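YrbA (Sinorhizobium meliloti 2011, PDB 5NFM) binds divalent metal cations such as copper and belongs to the BolA-like protein family. Local coordinates at residues I21-L24 with H30-A33. Numbering follows the deposited sequence.
Sequences IRDL and HYAA. With LI (lithium ion), chain B; CU (copper (II) ion), chain C.
Asp23, Leu24 and His30 join the two segments through a lithium ion. Asp23 OD1 lies 1.8 Å from the lithium, and the carbonyl oxygens of Leu24 and His30 bind it too. Asp27 supplies the fourth ligand. The metal lets Asp23 OD1 and His30 O sit 3.0 Å apart. Asp23 OD2 accepts a hydrogen bond from Gly28 N, which helps fix the carboxylate. Arg22 and Ala32 form a hydrogen-bonded antiparallel pair, with Arg22 N to Ala32 O and Ala32 N to Arg22 O both 2.9 Å. This is the turn end of the beta hairpin of strands 18-23 and 31-36 in the BolA-like fold, and the loop between them wraps the lithium. Beyond it, His30 NE2 binds copper at 2.0 Å, and His65 is the second protein ligand. Asp23 CG lies anti to the backbone N (chi1 -178°), which carries the carboxylate to the lithium and over the Tyr31 ring, their planes 24° apart. Replacing Tyr31 by an alanine would probably open a gap beside this carboxylate and Ile21 CG2. Ile21 CD1 presses tightly on Ala33 CB at 3.4 Å. On the other face, Leu24 CD2 sits over the centre of the Arg22 guanidinium and also touches Ala32 CB.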
loop_
_atom_site.group_PDB
_atom_site.type_symbol
_atom_site.label_atom_id
_atom_site.label_comp_id
_atom_site.label_asym_id
_atom_site.label_seq_id
_atom_site.Cartn_x
_atom_site.Cartn_y
_atom_site.Cartn_z
ATOM N N ILE A 21 -6.800 3.855 2.236
ATOM C CA ILE A 21 -5.963 4.901 1.641
ATOM C C ILE A 21 -6.465 6.250 2.132
ATOM O O ILE A 21 -7.655 6.556 1.978
ATOM C CB ILE A 21 -6.022 4.873 0.095
ATOM C CG1 ILE A 21 -5.584 3.515 -0.478
ATOM C CG2 ILE A 21 -5.180 6.004 -0.514
ATOM C CD1 ILE A 21 -4.204 3.069 -0.063
ATOM N N ARG A 22 -5.557 7.081 2.668
ATOM C CA ARG A 22 -5.886 8.472 2.920
ATOM C C ARG A 22 -4.918 9.369 2.165
ATOM O O ARG A 22 -3.714 9.104 2.078
ATOM C CB ARG A 22 -5.977 8.818 4.409
ATOM C CG ARG A 22 -4.684 9.007 5.129
ATOM C CD ARG A 22 -4.960 9.242 6.609
ATOM N NE ARG A 22 -3.738 9.495 7.357
ATOM C CZ ARG A 22 -3.256 10.699 7.647
ATOM N NH1 ARG A 22 -3.886 11.808 7.271
ATOM N NH2 ARG A 22 -2.124 10.799 8.329
ATOM N N ASP A 23 -5.471 10.427 1.599
ATOM C CA ASP A 23 -4.691 11.383 0.826
ATOM C C ASP A 23 -4.230 12.495 1.763
ATOM O O ASP A 23 -5.025 13.333 2.196
ATOM C CB ASP A 23 -5.519 11.924 -0.337
ATOM C CG ASP A 23 -4.735 12.894 -1.194
ATOM O OD1 ASP A 23 -3.597 13.235 -0.814
ATOM O OD2 ASP A 23 -5.253 13.333 -2.239
ATOM N N LEU A 24 -2.942 12.487 2.103
ATOM C CA LEU A 24 -2.398 13.516 2.985
ATOM C C LEU A 24 -2.585 14.884 2.341
ATOM O O LEU A 24 -2.322 15.060 1.138
ATOM C CB LEU A 24 -0.911 13.274 3.246
ATOM C CG LEU A 24 -0.553 11.881 3.758
ATOM C CD1 LEU A 24 0.946 11.797 4.022
ATOM C CD2 LEU A 24 -1.340 11.523 5.001
ATOM N N HIS A 30 0.733 13.071 -2.051
ATOM C CA HIS A 30 1.245 12.214 -0.990
ATOM C C HIS A 30 0.081 11.562 -0.254
ATOM O O HIS A 30 -0.939 12.213 0.036
ATOM C CB HIS A 30 2.094 13.016 -0.003
ATOM C CG HIS A 30 3.360 13.550 -0.604
ATOM N ND1 HIS A 30 4.166 14.430 0.076
ATOM C CD2 HIS A 30 3.969 13.329 -1.801
ATOM C CE1 HIS A 30 5.210 14.737 -0.676
ATOM N NE2 HIS A 30 5.118 14.088 -1.825
ATOM N N TYR A 31 0.267 10.277 0.066
ATOM C CA TYR A 31 -0.768 9.419 0.608
ATOM C C TYR A 31 -0.202 8.590 1.753
ATOM O O TYR A 31 1.018 8.440 1.901
ATOM C CB TYR A 31 -1.283 8.448 -0.470
ATOM C CG TYR A 31 -1.925 9.106 -1.675
ATOM C CD1 TYR A 31 -1.152 9.637 -2.701
ATOM C CD2 TYR A 31 -3.308 9.184 -1.802
ATOM C CE1 TYR A 31 -1.735 10.218 -3.821
ATOM C CE2 TYR A 31 -3.899 9.765 -2.921
ATOM C CZ TYR A 31 -3.104 10.279 -3.927
ATOM O OH TYR A 31 -3.665 10.846 -5.049
ATOM N N ALA A 32 -1.115 8.032 2.549
ATOM C CA ALA A 32 -0.793 6.984 3.499
ATOM C C ALA A 32 -1.703 5.798 3.204
ATOM O O ALA A 32 -2.861 5.970 2.819
ATOM C CB ALA A 32 -0.982 7.463 4.938
ATOM N N ALA A 33 -1.162 4.597 3.354
ATOM C CA ALA A 33 -1.905 3.365 3.111
ATOM C C ALA A 33 -1.736 2.419 4.287
ATOM O O ALA A 33 -0.613 2.186 4.743
ATOM C CB ALA A 33 -1.426 2.662 1.837
HETATM LI LI LI B . -1.953 13.820 -0.301
HETATM CU CU CU C . 6.533 14.197 -3.240
HETATM O O HOH W 1 5.237 13.165 -4.996
HETATM O O HOH W 2 7.822 15.925 -2.115
HETATM O O HOH W 3 5.629 15.844 -3.986
HETATM O O HOH W 4 7.710 14.487 -4.860
#